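Local coordinates for protein CRISPR-associated endonuclease Cas12b (Alicyclobacillus acidoterrestris, PDB 5U31) that cleaves target DNA chosen by its bound guide RNA and a protospacer adjacent motif, as a metal-dependent RuvC nuclease of CRISPR antiviral defence, at residues E414-A418 / M444-D449; L448-L452 / L462-D466; F473-G478 / S506-Q512. The protein carries 3 engineered substitutions. All coordinates share one frame; numbering follows the deposited sequence.

Contact 1. Residues E414-A418 / M444-D449. With nucleotides of chain B.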
# COMPACT_ATOMS: atom_id res chain seq x y z
N GLU A 414 12.54 39.15 6.66
CA GLU A 414 12.71 38.22 7.77
C GLU A 414 12.59 36.77 7.30
O GLU A 414 13.49 35.96 7.55
CB GLU A 414 11.67 38.50 8.86
CG GLU A 414 11.91 39.79 9.64
CD GLU A 414 11.01 39.91 10.85
OE1 GLU A 414 10.30 38.92 11.17
OE2 GLU A 414 11.01 40.98 11.49
N ARG A 415 11.50 36.44 6.62
CA ARG A 415 11.32 35.09 6.09
C ARG A 415 11.18 35.09 4.58
O ARG A 415 10.64 34.13 4.01
CB ARG A 415 10.11 34.42 6.75
CG ARG A 415 10.37 33.98 8.19
CD ARG A 415 9.09 33.59 8.91
NE ARG A 415 9.36 33.09 10.25
CZ ARG A 415 8.43 32.87 11.18
NH1 ARG A 415 7.16 33.13 10.92
NH2 ARG A 415 8.78 32.41 12.38
N ARG A 416 11.67 36.13 3.91
CA ARG A 416 11.58 36.24 2.45
C ARG A 416 12.86 35.68 1.85
O ARG A 416 13.81 36.40 1.57
CB ARG A 416 11.34 37.68 2.03
CG ARG A 416 10.12 38.32 2.65
CD ARG A 416 9.54 39.35 1.70
NE ARG A 416 8.50 40.17 2.32
CZ ARG A 416 7.75 41.04 1.66
NH1 ARG A 416 7.91 41.20 0.35
NH2 ARG A 416 6.83 41.75 2.30
N HIS A 417 12.87 34.36 1.64
CA HIS A 417 14.04 33.72 1.06
C HIS A 417 14.03 33.89 -0.46
O HIS A 417 13.10 34.46 -1.04
CB HIS A 417 14.08 32.25 1.45
CG HIS A 417 13.84 32.01 2.91
ND1 HIS A 417 14.72 32.42 3.89
CD2 HIS A 417 12.81 31.42 3.56
CE1 HIS A 417 14.25 32.08 5.07
NE2 HIS A 417 13.09 31.47 4.91
N ALA A 418 15.08 33.39 -1.10
CA ALA A 418 15.22 33.49 -2.54
C ALA A 418 16.10 32.36 -3.03
O ALA A 418 16.82 31.72 -2.26
CB ALA A 418 15.82 34.84 -2.96
N MSE A 444 6.19 32.55 0.69
CA MSE A 444 6.28 32.20 2.11
C MSE A 444 5.98 30.74 2.37
O MSE A 444 5.02 30.18 1.83
CB MSE A 444 5.31 33.06 2.93
CG MSE A 444 5.66 34.53 2.97
SE MSE A 444 7.41 34.86 3.74
CE MSE A 444 7.20 36.76 4.11
N SER A 445 6.78 30.11 3.22
CA SER A 445 6.61 28.69 3.50
C SER A 445 7.02 28.43 4.94
O SER A 445 8.22 28.45 5.25
CB SER A 445 7.42 27.85 2.53
OG SER A 445 7.28 26.47 2.84
N GLU A 446 6.04 28.17 5.81
CA GLU A 446 6.37 27.79 7.18
C GLU A 446 7.23 26.54 7.21
O GLU A 446 7.99 26.32 8.16
CB GLU A 446 5.10 27.58 7.99
CG GLU A 446 4.27 28.83 8.21
CD GLU A 446 3.00 28.56 8.99
OE1 GLU A 446 2.62 27.38 9.13
OE2 GLU A 446 2.37 29.54 9.46
N GLN A 447 7.14 25.70 6.17
CA GLN A 447 8.00 24.53 6.08
C GLN A 447 9.46 24.92 5.99
O GLN A 447 10.33 24.20 6.50
CB GLN A 447 7.59 23.69 4.88
CG GLN A 447 8.22 22.32 4.82
CD GLN A 447 7.63 21.48 3.70
OE1 GLN A 447 7.40 21.98 2.61
NE2 GLN A 447 7.37 20.21 3.99
N LEU A 448 9.77 26.06 5.36
CA LEU A 448 11.14 26.53 5.26
C LEU A 448 11.69 27.03 6.59
O LEU A 448 12.91 27.15 6.74
CB LEU A 448 11.26 27.64 4.21
CG LEU A 448 11.08 27.27 2.74
CD1 LEU A 448 11.15 28.50 1.85
CD2 LEU A 448 12.13 26.27 2.32
N ASP A 449 10.82 27.33 7.55
CA ASP A 449 11.31 27.76 8.85
C ASP A 449 12.11 26.68 9.56
O ASP A 449 12.79 26.98 10.55
CB ASP A 449 10.15 28.21 9.74
CG ASP A 449 9.37 29.36 9.14
OD1 ASP A 449 9.90 30.07 8.26
OD2 ASP A 449 8.21 29.55 9.56
P G B 30 1.17 30.73 -2.52
OP1 G B 30 1.38 32.03 -3.21
OP2 G B 30 0.37 29.67 -3.18
O5' G B 30 2.60 30.13 -2.17
C5' G B 30 2.78 29.29 -1.04
C4' G B 30 3.50 28.01 -1.39
O4' G B 30 4.48 27.72 -0.38
C3' G B 30 2.62 26.77 -1.45
O3' G B 30 2.01 26.60 -2.71
C2' G B 30 3.57 25.64 -1.07
O2' G B 30 4.29 25.17 -2.20
C1' G B 30 4.55 26.34 -0.13
N9 G B 30 4.25 26.12 1.30
C8 G B 30 3.97 27.09 2.22
N7 G B 30 3.78 26.62 3.42
C5 G B 30 3.95 25.25 3.28
C6 G B 30 3.87 24.22 4.24
O6 G B 30 3.62 24.31 5.45
N1 G B 30 4.11 22.97 3.68
C2 G B 30 4.40 22.75 2.36
N2 G B 30 4.61 21.47 2.01
N3 G B 30 4.48 23.70 1.45
C4 G B 30 4.25 24.92 1.98
P G B 28 3.73 41.87 1.28
OP1 G B 28 5.03 41.86 0.57
OP2 G B 28 2.57 42.53 0.63
O5' G B 28 3.33 40.37 1.61
C5' G B 28 4.17 39.56 2.42
C4' G B 28 3.48 38.29 2.88
O4' G B 28 2.28 38.61 3.63
C3' G B 28 2.98 37.37 1.78
O3' G B 28 4.02 36.60 1.20
C2' G B 28 1.93 36.54 2.52
O2' G B 28 2.55 35.54 3.32
C1' G B 28 1.32 37.58 3.45
N9 G B 28 0.10 38.17 2.87
C8 G B 28 -0.06 39.43 2.33
N7 G B 28 -1.27 39.65 1.90
C5 G B 28 -1.95 38.47 2.15
C6 G B 28 -3.30 38.12 1.90
O6 G B 28 -4.19 38.80 1.37
N1 G B 28 -3.57 36.82 2.32
C2 G B 28 -2.66 35.97 2.91
N2 G B 28 -3.12 34.76 3.25
N3 G B 28 -1.40 36.29 3.16
C4 G B 28 -1.12 37.55 2.75
P C B 92 6.01 16.00 10.32
OP1 C B 92 6.89 14.99 10.96
OP2 C B 92 6.15 17.41 10.77
O5' C B 92 6.16 16.00 8.73
C5' C B 92 5.83 14.85 7.95
C4' C B 92 5.54 15.21 6.51
O4' C B 92 4.45 16.16 6.46
C3' C B 92 6.66 15.89 5.75
O3' C B 92 7.61 14.98 5.24
C2' C B 92 5.92 16.64 4.66
O2' C B 92 5.56 15.76 3.60
C1' C B 92 4.64 17.05 5.38
N1 C B 92 4.71 18.43 5.92
C2 C B 92 4.45 19.51 5.07
O2 C B 92 4.17 19.29 3.88
N3 C B 92 4.51 20.77 5.55
C4 C B 92 4.81 20.98 6.83
N4 C B 92 4.86 22.24 7.26
C5 C B 92 5.09 19.90 7.73
C6 C B 92 5.02 18.66 7.24
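The side chains of Arg415 and Asp449 cross at about a right angle, and the carboxylate comes in over one face of the guanidinium. Asp449 OD2 stands 3.7 Å above that plane, over its centre, with the two flat groups 32° apart. The pairing of Arg415 NE with Asp449 OD1, at 3.7 Å, is therefore a long salt bridge of charges alone, with no N-H aimed at the oxygen. Selenomethionine Met444 folds back at chi2 (-60°), which carries its end to the other segment: CE packs on Arg416 CG at 3.6 Å, and SE lies near the Arg415 carbonyl oxygen. Both segments lie between strands of the WED-II (OBD-II) domain, and Arg416 and residues 444-447 bind the sgRNA. Arg416 points its CB away from 444-449 and sends its guanidinium to G28 of chain B, where NH2 donates to OP1, the modelled 2.5 Å being too short to trust. Met444 CG lies against the ribose of the same nucleotide. Gln447 OE1 lies 2.9 Å from N2 of G30 of chain B. Deeper in, Leu448 CD1 meets His417 CD2 at 3.8 Å, the side chains running past each other in opposite directions; His417 ND1 is hydrogen-bonded to Asn410 N.

Contact 2. Residues L448-L452 / L462-D466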
# COMPACT_ATOMS: atom_id res chain seq x y z
N LEU A 448 9.77 26.06 5.36
CA LEU A 448 11.14 26.53 5.26
C LEU A 448 11.69 27.03 6.59
O LEU A 448 12.91 27.15 6.74
CB LEU A 448 11.26 27.64 4.21
CG LEU A 448 11.08 27.27 2.74
CD1 LEU A 448 11.15 28.50 1.85
CD2 LEU A 448 12.13 26.27 2.32
N ASP A 449 10.82 27.33 7.55
CA ASP A 449 11.31 27.76 8.85
C ASP A 449 12.11 26.68 9.56
O ASP A 449 12.79 26.98 10.55
CB ASP A 449 10.15 28.21 9.74
CG ASP A 449 9.37 29.36 9.14
OD1 ASP A 449 9.90 30.07 8.26
OD2 ASP A 449 8.21 29.55 9.56
N ASN A 450 12.06 25.43 9.09
CA ASN A 450 12.89 24.37 9.64
C ASN A 450 14.31 24.38 9.09
O ASN A 450 15.09 23.48 9.41
CB ASN A 450 12.26 23.00 9.38
CG ASN A 450 10.93 22.81 10.08
OD1 ASN A 450 10.72 23.29 11.20
ND2 ASN A 450 10.01 22.11 9.42
N LEU A 451 14.67 25.36 8.26
CA LEU A 451 15.99 25.45 7.66
C LEU A 451 16.68 26.71 8.15
O LEU A 451 16.17 27.82 7.96
CB LEU A 451 15.90 25.44 6.13
CG LEU A 451 15.21 24.22 5.54
CD1 LEU A 451 15.19 24.30 4.04
CD2 LEU A 451 15.93 22.96 5.99
N LEU A 452 17.84 26.54 8.78
CA LEU A 452 18.69 27.64 9.18
C LEU A 452 20.06 27.51 8.51
O LEU A 452 20.55 26.39 8.32
CB LEU A 452 18.88 27.67 10.71
CG LEU A 452 17.73 28.16 11.59
CD1 LEU A 452 17.15 29.45 11.04
CD2 LEU A 452 16.64 27.10 11.74
N LEU A 462 23.38 23.71 6.08
CA LEU A 462 22.18 24.18 6.75
C LEU A 462 21.99 23.41 8.05
O LEU A 462 22.66 22.40 8.30
CB LEU A 462 20.95 24.06 5.86
CG LEU A 462 20.63 22.70 5.22
CD1 LEU A 462 19.89 21.75 6.16
CD2 LEU A 462 19.83 22.90 3.95
N TYR A 463 21.08 23.91 8.87
CA TYR A 463 20.58 23.22 10.04
C TYR A 463 19.13 22.83 9.80
O TYR A 463 18.40 23.52 9.08
CB TYR A 463 20.66 24.09 11.29
CG TYR A 463 22.04 24.25 11.87
CD1 TYR A 463 22.71 23.17 12.42
CD2 TYR A 463 22.67 25.49 11.91
CE1 TYR A 463 23.97 23.30 12.97
CE2 TYR A 463 23.92 25.64 12.46
CZ TYR A 463 24.57 24.54 12.99
OH TYR A 463 25.82 24.68 13.54
N PHE A 464 18.70 21.72 10.40
CA PHE A 464 17.36 21.19 10.19
C PHE A 464 16.64 21.08 11.53
O PHE A 464 17.09 20.36 12.42
CB PHE A 464 17.43 19.83 9.49
CG PHE A 464 16.11 19.39 8.93
CD1 PHE A 464 15.63 19.94 7.75
CD2 PHE A 464 15.35 18.43 9.57
CE1 PHE A 464 14.42 19.55 7.23
CE2 PHE A 464 14.14 18.03 9.05
CZ PHE A 464 13.67 18.59 7.88
N ARG A 465 15.54 21.81 11.66
CA ARG A 465 14.74 21.77 12.88
C ARG A 465 13.81 20.57 12.88
O ARG A 465 13.36 20.09 11.84
CB ARG A 465 13.90 23.04 13.02
CG ARG A 465 14.68 24.30 13.31
CD ARG A 465 13.76 25.40 13.80
NE ARG A 465 14.45 26.31 14.70
CZ ARG A 465 13.85 27.26 15.42
NH1 ARG A 465 12.54 27.41 15.35
NH2 ARG A 465 14.57 28.04 16.22
N ASP A 466 13.51 20.08 14.09
CA ASP A 466 12.53 19.02 14.26
C ASP A 466 11.99 19.08 15.68
O ASP A 466 12.76 19.30 16.62
CB ASP A 466 13.14 17.64 13.97
CG ASP A 466 12.08 16.58 13.72
OD1 ASP A 466 11.16 16.45 14.54
OD2 ASP A 466 12.17 15.89 12.68
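A beta hairpin of the WED-II (OBD-II) domain, strands 451-453 and 461-464, brings these segments together, and its antiparallel register is fixed by two bridges. Leu452 and Tyr463 form the hydrogen-bonded pair: Tyr463 N donates to Leu452 O, and Leu452 N returns a bond to Tyr463 O at 3.1 Å. Leu451 and Phe464 form the adjoining non-hydrogen-bonded pair, after which Arg465 N reaches Asn450 O at 2.8 Å and ties the end of the 3-10 turn 448-450 to the partner chain. Asn450 O also receives a CA-H...O contact from Phe464 CA, so two neighbouring donors converge on one carbonyl.

The side chains divide between the sheet's two faces. On the buried one, Leu451 and Phe464 cross at a slant, and the ring, with CG anti to the backbone N (chi1 -165°), offers its edge to the leucine: CD2 sits near the ring plane, 3.5 Å from Phe464 CD1. Leu451 CD2 also approaches Leu462 CD1, and Ile7 of strand 3-10 touches Leu451 here. On the other face Leu452 CB packs on Tyr463 CB, while the tyrosine ring leads away from the partner segment. The extended chain of the exposed Arg465 passes Leu452 at a slant, its CG 3.8 Å from Leu452 CD2.

Contact 3. Residues F473-G478 / S506-Q512. With nucleotides of chain C.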
# COMPACT_ATOMS: atom_id res chain seq x y z
N PHE A 473 19.58 19.15 13.49
CA PHE A 473 20.44 18.33 12.66
C PHE A 473 21.28 19.20 11.74
O PHE A 473 20.88 20.30 11.36
CB PHE A 473 19.62 17.36 11.81
CG PHE A 473 18.68 16.49 12.58
CD1 PHE A 473 19.15 15.38 13.27
CD2 PHE A 473 17.32 16.75 12.59
CE1 PHE A 473 18.27 14.56 13.97
CE2 PHE A 473 16.45 15.95 13.29
CZ PHE A 473 16.93 14.85 13.98
N THR A 474 22.45 18.69 11.37
CA THR A 474 23.26 19.36 10.36
C THR A 474 22.95 18.76 9.00
O THR A 474 22.74 17.55 8.87
CB THR A 474 24.75 19.24 10.68
OG1 THR A 474 25.17 17.87 10.56
CG2 THR A 474 25.03 19.73 12.09
N GLY A 475 22.89 19.62 7.98
CA GLY A 475 22.49 19.17 6.67
C GLY A 475 23.05 20.04 5.57
O GLY A 475 23.66 21.08 5.81
N GLU A 476 22.83 19.58 4.33
CA GLU A 476 23.29 20.28 3.15
C GLU A 476 22.18 20.32 2.12
O GLU A 476 21.36 19.40 2.03
CB GLU A 476 24.52 19.61 2.53
CG GLU A 476 25.81 19.71 3.33
CD GLU A 476 26.93 18.93 2.68
OE1 GLU A 476 26.66 18.21 1.69
OE2 GLU A 476 28.09 19.04 3.14
N PHE A 477 22.15 21.40 1.35
CA PHE A 477 21.28 21.45 0.18
C PHE A 477 21.78 20.46 -0.85
O PHE A 477 22.98 20.23 -1.00
CB PHE A 477 21.24 22.86 -0.41
CG PHE A 477 20.42 23.83 0.38
CD1 PHE A 477 19.03 23.78 0.33
CD2 PHE A 477 21.03 24.82 1.14
CE1 PHE A 477 18.27 24.69 1.05
CE2 PHE A 477 20.27 25.72 1.86
CZ PHE A 477 18.89 25.65 1.82
N GLY A 478 20.84 19.84 -1.57
CA GLY A 478 21.18 18.91 -2.62
C GLY A 478 20.62 19.37 -3.95
O GLY A 478 20.34 20.57 -4.12
N SER A 506 16.03 19.10 -2.80
CA SER A 506 16.42 17.96 -1.99
C SER A 506 17.34 18.41 -0.86
O SER A 506 18.34 19.09 -1.11
CB SER A 506 17.13 16.90 -2.85
OG SER A 506 16.28 16.43 -3.88
N VAL A 507 16.99 18.05 0.36
CA VAL A 507 17.78 18.36 1.54
C VAL A 507 18.33 17.06 2.10
O VAL A 507 17.58 16.10 2.30
CB VAL A 507 16.96 19.11 2.61
CG1 VAL A 507 17.87 19.63 3.70
CG2 VAL A 507 16.16 20.24 1.98
N ARG A 508 19.64 17.02 2.34
CA ARG A 508 20.28 15.87 2.96
C ARG A 508 20.52 16.19 4.43
O ARG A 508 21.23 17.15 4.74
CB ARG A 508 21.59 15.52 2.26
CG ARG A 508 21.55 15.65 0.74
CD ARG A 508 22.81 15.11 0.10
NE ARG A 508 22.71 13.68 -0.15
CZ ARG A 508 22.11 13.16 -1.22
NH1 ARG A 508 22.05 11.84 -1.37
NH2 ARG A 508 21.57 13.95 -2.13
N VAL A 509 19.93 15.39 5.31
CA VAL A 509 19.94 15.65 6.75
C VAL A 509 20.71 14.53 7.43
O VAL A 509 20.45 13.35 7.19
CB VAL A 509 18.52 15.77 7.31
CG1 VAL A 509 18.57 16.12 8.77
CG2 VAL A 509 17.73 16.81 6.54
N GLN A 510 21.65 14.91 8.30
CA GLN A 510 22.55 13.98 8.96
C GLN A 510 22.03 13.67 10.36
O GLN A 510 21.83 14.59 11.16
CB GLN A 510 23.96 14.57 9.02
CG GLN A 510 25.06 13.60 9.40
CD GLN A 510 26.45 14.18 9.18
OE1 GLN A 510 26.64 15.39 9.21
NE2 GLN A 510 27.42 13.31 8.95
N SER A 511 21.82 12.39 10.65
CA SER A 511 21.31 11.97 11.94
C SER A 511 22.39 12.08 13.01
O SER A 511 23.59 12.07 12.71
CB SER A 511 20.78 10.54 11.87
OG SER A 511 21.84 9.62 11.78
N GLN A 512 21.96 12.16 14.27
CA GLN A 512 22.91 12.31 15.37
C GLN A 512 23.93 11.18 15.38
O GLN A 512 25.11 11.41 15.67
CB GLN A 512 22.17 12.36 16.70
CG GLN A 512 21.21 13.52 16.82
CD GLN A 512 20.58 13.59 18.19
OE1 GLN A 512 20.92 12.81 19.08
NE2 GLN A 512 19.66 14.54 18.37
P DG C 20 21.43 11.12 -9.38
OP1 DG C 20 22.44 11.82 -10.21
OP2 DG C 20 21.83 10.02 -8.48
O5' DG C 20 20.65 12.19 -8.49
C5' DG C 20 20.08 13.33 -9.10
C4' DG C 20 19.35 14.18 -8.07
O4' DG C 20 18.06 13.60 -7.79
C3' DG C 20 20.01 14.28 -6.72
O3' DG C 20 21.06 15.25 -6.75
C2' DG C 20 18.84 14.77 -5.87
C1' DG C 20 17.67 13.98 -6.47
N9 DG C 20 17.35 12.78 -5.71
C8 DG C 20 17.89 11.52 -5.86
N7 DG C 20 17.42 10.65 -5.02
C5 DG C 20 16.50 11.37 -4.26
C6 DG C 20 15.68 10.95 -3.19
O6 DG C 20 15.58 9.82 -2.68
N1 DG C 20 14.90 12.00 -2.70
C2 DG C 20 14.92 13.28 -3.18
N2 DG C 20 14.10 14.16 -2.59
N3 DG C 20 15.69 13.69 -4.18
C4 DG C 20 16.45 12.68 -4.67
P DG C 21 22.18 15.30 -5.60
OP1 DG C 21 21.59 14.87 -4.32
OP2 DG C 21 22.86 16.61 -5.68
O5' DG C 21 23.25 14.21 -6.04
C5' DG C 21 24.27 14.54 -6.98
C4' DG C 21 25.55 13.83 -6.60
O4' DG C 21 25.97 12.95 -7.66
C3' DG C 21 26.74 14.74 -6.31
O3' DG C 21 27.30 14.39 -5.07
C2' DG C 21 27.71 14.46 -7.46
C1' DG C 21 27.36 13.02 -7.78
N9 DG C 21 27.72 12.60 -9.12
C8 DG C 21 27.03 12.85 -10.28
N7 DG C 21 27.59 12.33 -11.34
C5 DG C 21 28.71 11.67 -10.84
C6 DG C 21 29.70 10.92 -11.52
O6 DG C 21 29.79 10.67 -12.73
N1 DG C 21 30.67 10.44 -10.64
C2 DG C 21 30.67 10.65 -9.29
N2 DG C 21 31.69 10.11 -8.61
N3 DG C 21 29.75 11.34 -8.64
C4 DG C 21 28.80 11.83 -9.48
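Strands 473-478 and 506-510 run antiparallel, their axes 4.6 Å apart at closest approach and their directions 158° apart, with Gly475 opposite Val509 and Phe477 opposite Val507 in non-hydrogen-bonded pairs. Glu476 and Arg508 form the hydrogen-bonded pair between them: Glu476 N donates to Arg508 O, and Arg508 N answers to Glu476 O at 3.0 Å. Gly478 N to Ser506 O, at 2.7 Å, extends the ladder toward the DNA. The approach is closest at Gly475, whose CA lies 4.3 Å from that of Val509.

Phe473 and Val509 carry the apolar packing. With CG1 anti to its backbone N (chi1 -176°), the valine directs that methyl at the root of the phenylalanine, 3.4 Å from Phe473 CB, and Phe473 CD1 comes to 3.5 Å from Gln510 O. Val886 touches both side chains from outside the pair. On the face that Val509 shares with Val507 and Phe477, the Phe477 ring stacks on that of Phe407. On the other face Thr474 and Gln510 lie side by side, pointing the same way, and Gln510 N donates to Thr474 O at 2.9 Å.

At the DNA end Ser506 OG donates to N3, on the minor-groove edge of DG20 of chain C, at 2.8 Å. The Arg508 chain turns at chi3 (87°) and presents the edge of its guanidinium to OP1 of DG21 of chain C, an approach modelled too close for its length to be trusted. Arg508 and the amide nitrogen of neighbouring Gly479 bind the 'phosphate lock' of the target DNA strand, at the end of this WED-II strand pair.

All three contacts lie in the WED-II (OBD-II) domain, on the same side of the chain's centre, and follow one another along the sequence. Contacts 1 and 2, centres about 10 Å apart, share Leu448 and Asp449, so the RNA-binding loop runs directly into the hairpin. Contacts 2 and 3, centres about 9 Å apart, belong to one antiparallel sheet: strand 461-464 pairs with 473-483 through probable hydrogen bonds from Leu462 N to Gly475 O (2.7 Å) and from Phe464 N to Phe473 O (2.8 Å). Contacts 1 and 3 stand about 18 Å apart between centres without touching. The sheet thus connects an sgRNA-binding loop with the strand whose Arg508 binds the phosphate lock of the target DNA.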